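Local coordinates for protein GH61E (Thielavia terrestris, PDB 3EJA) that is probably a copper-dependent lytic polysaccharide monooxygenase that cleaves crystalline and amorphous polysaccharides by oxidising their glycosidic bonds, at residues Y67-V72 against I188-P193; W111-K116 against A136-L141. All blocks are in the same frame, centred on the assembly; numbering follows the deposited sequence.

How the interactions relate
Strand 57-63 leads into 67-72, the loop before strand 72-78 that brings His68 to the metal. Next comes 111-116, between strands 96-100 and 118-122, and then 136-141, the last residues of strand 130-140 and Leu141 just after it. Interaction 2 joins these two, closing a short loop with 19 residues between its segments. Interaction 1 closes a much longer one, of 115 residues, when 188-193 returns after strand 151-162; interaction 2 is nested inside it. Probable backbone hydrogen bonds from Leu141 N to Pro69 O (2.8 Å) and Ile139 N to Pro71 O (3.0 Å) tie the metal-site loop to 136-141, while Pro69 carries the packing on to 188-193.

Interaction 1: Y67-V72 against I188-P193; sequences YHPGPV and INIYYP. With MG (magnesium ion), chain F.
Asn189 OD1 takes two backbone N-H groups at once, and one belongs to Tyr191, whose phenol oxygen reaches the edge of Pro69. Tyr191 N lies 2.9 Å from Asn189 OD1, in the carbonyl plane with a C=O...N angle of 155°, the bond that makes an Asx turn. Tyr192 N donates to the same Asn189 OD1 over 3.0 Å, but from 58° above that plane, extending the turn to an Asx motif. This double grip probably steadies the turn of 188-193 that presents Ile190 and Tyr191 to 67-72. Between the segments the main contact is apolar. Ile190 CD1 comes to 3.5 Å from Pro69 CG, tighter than usual carbon packing, and the two side chains cross at about a right angle; Tyr191 OH, 4.1 Å from Pro69 CG, adds the lesser part. With chi1 at 62°, Ile190 CG1 sits between the backbone N and the carbonyl carbon, and it lies 3.6 Å above the plane of the Tyr191 ring, over its centre. Pro69 directly follows His68 in a beta sandwich of the fibronectin type III kind, at the family's histidine brace. His68 NE2 binds the magnesium ion at 2.1 Å; His1 and Tyr153 complete the protein part of the site, which probably holds copper in the working enzyme. A water on the ion hydrogen-bonds to Tyr67 OH over 2.7 Å. The His68 ring stacks on His142, a probable oxygen-binding residue whose side chain Tyr191 also touches.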
loop_
_atom_site.group_PDB
_atom_site.type_symbol
_atom_site.label_atom_id
_atom_site.label_comp_id
_atom_site.label_asym_id
_atom_site.label_seq_id
_atom_site.Cartn_x
_atom_site.Cartn_y
_atom_site.Cartn_z
ATOM N N TYR A 67 4.250 -1.973 14.040
ATOM C CA TYR A 67 4.937 -2.799 15.047
ATOM C C TYR A 67 4.918 -4.319 14.835
ATOM O O TYR A 67 5.616 -5.036 15.559
ATOM C CB TYR A 67 4.494 -2.442 16.479
ATOM C CG TYR A 67 3.047 -2.721 16.821
ATOM C CD1 TYR A 67 2.638 -3.980 17.279
ATOM C CD2 TYR A 67 2.089 -1.707 16.731
ATOM C CE1 TYR A 67 1.316 -4.227 17.603
ATOM C CE2 TYR A 67 0.763 -1.943 17.056
ATOM C CZ TYR A 67 0.383 -3.200 17.490
ATOM O OH TYR A 67 -0.925 -3.433 17.820
ATOM N N HIS A 68 4.131 -4.810 13.879
ATOM C CA HIS A 68 4.203 -6.231 13.509
ATOM C C HIS A 68 5.293 -6.410 12.454
ATOM O O HIS A 68 5.469 -5.543 11.590
ATOM C CB HIS A 68 2.874 -6.762 12.965
ATOM C CG HIS A 68 1.747 -6.709 13.947
ATOM N ND1 HIS A 68 1.795 -7.332 15.179
ATOM C CD2 HIS A 68 0.524 -6.136 13.859
ATOM C CE1 HIS A 68 0.652 -7.134 15.810
ATOM N NE2 HIS A 68 -0.136 -6.411 15.032
ATOM N N PRO A 69 6.031 -7.537 12.516
ATOM C CA PRO A 69 7.068 -7.792 11.516
ATOM C C PRO A 69 6.422 -8.026 10.153
ATOM O O PRO A 69 5.395 -8.695 10.062
ATOM C CB PRO A 69 7.730 -9.080 12.018
ATOM C CG PRO A 69 6.684 -9.746 12.853
ATOM C CD PRO A 69 5.933 -8.632 13.501
ATOM N N GLY A 70 7.010 -7.460 9.111
ATOM C CA GLY A 70 6.511 -7.661 7.749
ATOM C C GLY A 70 6.786 -6.458 6.871
ATOM O O GLY A 70 7.175 -5.392 7.380
ATOM N N PRO A 71 6.610 -6.620 5.543
ATOM C CA PRO A 71 6.950 -5.579 4.578
ATOM C C PRO A 71 5.928 -4.440 4.484
ATOM O O PRO A 71 4.725 -4.649 4.704
ATOM C CB PRO A 71 6.967 -6.340 3.247
ATOM C CG PRO A 71 5.937 -7.412 3.435
ATOM C CD PRO A 71 6.065 -7.826 4.880
ATOM N N VAL A 72 6.432 -3.257 4.139
ATOM C CA VAL A 72 5.625 -2.110 3.729
ATOM C C VAL A 72 5.766 -1.975 2.214
ATOM O O VAL A 72 6.884 -2.030 1.668
ATOM C CB VAL A 72 6.100 -0.800 4.433
ATOM C CG1 VAL A 72 5.468 0.446 3.791
ATOM C CG2 VAL A 72 5.773 -0.851 5.923
ATOM N N ILE A 188 3.829 -17.938 5.285
ATOM C CA ILE A 188 5.247 -17.946 5.646
ATOM C C ILE A 188 5.412 -18.045 7.158
ATOM O O ILE A 188 4.677 -17.406 7.917
ATOM C CB ILE A 188 5.993 -16.670 5.101
ATOM C CG1 ILE A 188 7.503 -16.730 5.377
ATOM C CG2 ILE A 188 5.350 -15.358 5.637
ATOM C CD1 ILE A 188 8.311 -15.556 4.773
ATOM N N ASN A 189 6.378 -18.859 7.576
ATOM C CA ASN A 189 6.836 -18.875 8.960
ATOM C C ASN A 189 8.138 -18.072 9.080
ATOM O O ASN A 189 9.202 -18.509 8.625
ATOM C CB ASN A 189 7.025 -20.319 9.447
ATOM C CG ASN A 189 7.208 -20.405 10.954
ATOM O OD1 ASN A 189 7.848 -19.555 11.557
ATOM N ND2 ASN A 189 6.639 -21.433 11.564
ATOM N N ILE A 190 8.044 -16.890 9.685
ATOM C CA ILE A 190 9.199 -15.993 9.810
ATOM C C ILE A 190 10.140 -16.388 10.960
ATOM O O ILE A 190 11.240 -15.851 11.074
ATOM C CB ILE A 190 8.770 -14.499 9.954
ATOM C CG1 ILE A 190 7.937 -14.285 11.232
ATOM C CG2 ILE A 190 8.002 -14.044 8.684
ATOM C CD1 ILE A 190 7.733 -12.808 11.647
ATOM N N TYR A 191 9.696 -17.330 11.794
ATOM C CA TYR A 191 10.386 -17.682 13.044
ATOM C C TYR A 191 11.239 -18.948 12.943
ATOM O O TYR A 191 12.284 -19.058 13.595
ATOM C CB TYR A 191 9.367 -17.867 14.183
ATOM C CG TYR A 191 8.557 -16.621 14.456
ATOM C CD1 TYR A 191 9.162 -15.476 14.989
ATOM C CD2 TYR A 191 7.188 -16.572 14.148
ATOM C CE1 TYR A 191 8.418 -14.309 15.225
ATOM C CE2 TYR A 191 6.437 -15.413 14.380
ATOM C CZ TYR A 191 7.064 -14.290 14.916
ATOM O OH TYR A 191 6.338 -13.147 15.146
ATOM N N TYR A 192 10.760 -19.920 12.171
ATOM C CA TYR A 192 11.442 -21.220 12.062
ATOM C C TYR A 192 11.003 -21.994 10.823
ATOM O O TYR A 192 9.806 -22.192 10.617
ATOM C CB TYR A 192 11.143 -22.105 13.279
ATOM C CG TYR A 192 11.532 -23.543 13.017
ATOM C CD1 TYR A 192 12.874 -23.935 13.042
ATOM C CD2 TYR A 192 10.570 -24.496 12.700
ATOM C CE1 TYR A 192 13.243 -25.250 12.765
ATOM C CE2 TYR A 192 10.928 -25.812 12.425
ATOM C CZ TYR A 192 12.259 -26.179 12.468
ATOM O OH TYR A 192 12.601 -27.483 12.206
ATOM N N PRO A 193 11.958 -22.438 9.991
ATOM C CA PRO A 193 13.361 -22.032 9.963
ATOM C C PRO A 193 13.358 -20.551 9.605
ATOM O O PRO A 193 12.556 -20.157 8.750
ATOM C CB PRO A 193 13.926 -22.841 8.789
ATOM C CG PRO A 193 12.977 -23.997 8.610
ATOM C CD PRO A 193 11.636 -23.443 8.957
HETATM MG MG MG F . -2.137 -5.819 15.354
HETATM O O HOH W 1 -1.817 -5.951 17.516
#

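Interaction 2: W111-K116 against A136-L141; sequences WPSTGK and AEQIGL
Trp111 and Leu141 make the close part of this contact, where a loop between strands meets the last residues of strand 130-140 and Leu141 just after it. The far corner of the indole does the touching: Trp111 CH2 is 4.0 Å from Leu141 CD1, and Trp111 CZ2 is 4.1 Å from the same methyl, which approaches the ring obliquely while the side chains cross at about a right angle. Trp111 CG lies beside its backbone N (chi1 -63°), which directs the six-membered ring toward Leu141; Tyr198 meets the indole edge-to-face, and Pro69 and Pro103 also pack on it. At Ser113 the fit is looser. Ser113 OG stops 4.3 Å from Gln138 NE2, too far for a hydrogen bond. The outer side of the loop is formed by two overlapping beta turns, with Pro112, Thr114, Gly115 and Lys116 exposed in the molecule. The type I turn from Trp111 to Thr114 has a weak bond, Thr114 N to Trp111 O at 3.5 Å, whereas the type II turn from Ser113 to Lys116 is closed by Lys116 N to Ser113 O at 3.0 Å, with Gly115 at a phi of 85°. The buried Gln138 amide finds its partners in the metal-site region: OE1 bonds to Tyr2 OH, and NE2 makes weak hydrogen bonds to the carbonyls of His68 and Gly70. Cohesion between the segments is therefore dispersive, while the Gln138 amide probably helps to position the loop carrying the metal ligand His68.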
loop_
_atom_site.group_PDB
_atom_site.type_symbol
_atom_site.label_atom_id
_atom_site.label_comp_id
_atom_site.label_asym_id
_atom_site.label_seq_id
_atom_site.Cartn_x
_atom_site.Cartn_y
_atom_site.Cartn_z
ATOM N N TRP A 111 13.091 -5.849 10.284
ATOM C CA TRP A 111 12.280 -5.163 9.272
ATOM C C TRP A 111 12.521 -3.651 9.348
ATOM O O TRP A 111 12.555 -3.086 10.443
ATOM C CB TRP A 111 10.796 -5.504 9.459
ATOM C CG TRP A 111 10.520 -6.984 9.264
ATOM C CD1 TRP A 111 10.559 -7.964 10.221
ATOM C CD2 TRP A 111 10.196 -7.642 8.029
ATOM N NE1 TRP A 111 10.271 -9.193 9.655
ATOM C CE2 TRP A 111 10.041 -9.021 8.313
ATOM C CE3 TRP A 111 10.000 -7.197 6.711
ATOM C CZ2 TRP A 111 9.701 -9.960 7.321
ATOM C CZ3 TRP A 111 9.670 -8.145 5.721
ATOM C CH2 TRP A 111 9.529 -9.497 6.035
ATOM N N PRO A 112 12.720 -2.996 8.183
ATOM C CA PRO A 112 13.046 -1.570 8.173
ATOM C C PRO A 112 11.853 -0.645 8.421
ATOM O O PRO A 112 11.986 0.575 8.268
ATOM C CB PRO A 112 13.619 -1.356 6.770
ATOM C CG PRO A 112 12.918 -2.361 5.940
ATOM C CD PRO A 112 12.686 -3.558 6.819
ATOM N N SER A 113 10.716 -1.219 8.818
ATOM C CA SER A 113 9.520 -0.443 9.173
ATOM C C SER A 113 9.219 -0.356 10.683
ATOM O O SER A 113 8.543 0.583 11.115
ATOM C CB SER A 113 8.297 -1.012 8.459
ATOM O OG SER A 113 7.989 -2.302 8.962
ATOM N N THR A 114 9.703 -1.334 11.459
ATOM C CA THR A 114 9.317 -1.534 12.864
ATOM C C THR A 114 9.577 -0.287 13.724
ATOM O O THR A 114 10.691 0.250 13.737
ATOM C CB THR A 114 10.027 -2.778 13.486
ATOM O OG1 THR A 114 9.902 -3.897 12.598
ATOM C CG2 THR A 114 9.428 -3.138 14.840
ATOM N N GLY A 115 8.535 0.172 14.411
ATOM C CA GLY A 115 8.632 1.330 15.294
ATOM C C GLY A 115 8.472 2.683 14.613
ATOM O O GLY A 115 8.509 3.728 15.279
ATOM N N LYS A 116 8.305 2.682 13.291
ATOM C CA LYS A 116 8.159 3.926 12.537
ATOM C C LYS A 116 6.692 4.315 12.312
ATOM O O LYS A 116 5.827 3.461 12.132
ATOM C CB LYS A 116 8.860 3.846 11.171
ATOM C CG LYS A 116 10.372 4.105 11.166
ATOM C CD LYS A 116 11.012 3.654 9.830
ATOM C CE LYS A 116 10.494 4.426 8.606
ATOM N NZ LYS A 116 10.764 5.897 8.638
ATOM N N ALA A 136 -1.448 2.406 0.513
ATOM C CA ALA A 136 -0.483 2.059 1.571
ATOM C C ALA A 136 -0.797 0.670 2.068
ATOM O O ALA A 136 -1.966 0.319 2.246
ATOM C CB ALA A 136 -0.558 3.048 2.735
ATOM N N GLU A 137 0.250 -0.127 2.276
ATOM C CA GLU A 137 0.092 -1.470 2.778
ATOM C C GLU A 137 1.220 -1.845 3.737
ATOM O O GLU A 137 2.380 -1.560 3.458
ATOM C CB GLU A 137 0.087 -2.428 1.587
ATOM C CG GLU A 137 0.225 -3.893 1.911
ATOM C CD GLU A 137 0.358 -4.706 0.651
ATOM O OE1 GLU A 137 -0.672 -5.188 0.168
ATOM O OE2 GLU A 137 1.476 -4.821 0.115
ATOM N N GLN A 138 0.871 -2.480 4.854
ATOM C CA GLN A 138 1.852 -3.241 5.636
ATOM C C GLN A 138 1.257 -4.615 5.898
ATOM O O GLN A 138 0.069 -4.733 6.183
ATOM C CB GLN A 138 2.242 -2.545 6.943
ATOM C CG GLN A 138 3.583 -3.049 7.536
ATOM C CD GLN A 138 3.427 -4.123 8.601
ATOM O OE1 GLN A 138 2.338 -4.321 9.156
ATOM N NE2 GLN A 138 4.541 -4.804 8.925
ATOM N N ILE A 139 2.087 -5.646 5.750
ATOM C CA ILE A 139 1.639 -7.024 5.923
ATOM C C ILE A 139 2.261 -7.615 7.184
ATOM O O ILE A 139 3.446 -7.954 7.194
ATOM C CB ILE A 139 1.989 -7.903 4.679
ATOM C CG1 ILE A 139 1.641 -7.165 3.377
ATOM C CG2 ILE A 139 1.290 -9.264 4.774
ATOM C CD1 ILE A 139 2.113 -7.866 2.096
ATOM N N GLY A 140 1.459 -7.726 8.241
ATOM C CA GLY A 140 1.894 -8.347 9.497
ATOM C C GLY A 140 2.004 -9.847 9.320
ATOM O O GLY A 140 1.012 -10.509 8.965
ATOM N N LEU A 141 3.203 -10.375 9.556
ATOM C CA LEU A 141 3.502 -11.802 9.318
ATOM C C LEU A 141 3.697 -12.657 10.589
ATOM O O LEU A 141 4.118 -13.827 10.514
ATOM C CB LEU A 141 4.726 -11.924 8.398
ATOM C CG LEU A 141 4.640 -11.299 7.000
ATOM C CD1 LEU A 141 5.983 -11.434 6.275
ATOM C CD2 LEU A 141 3.516 -11.950 6.179
#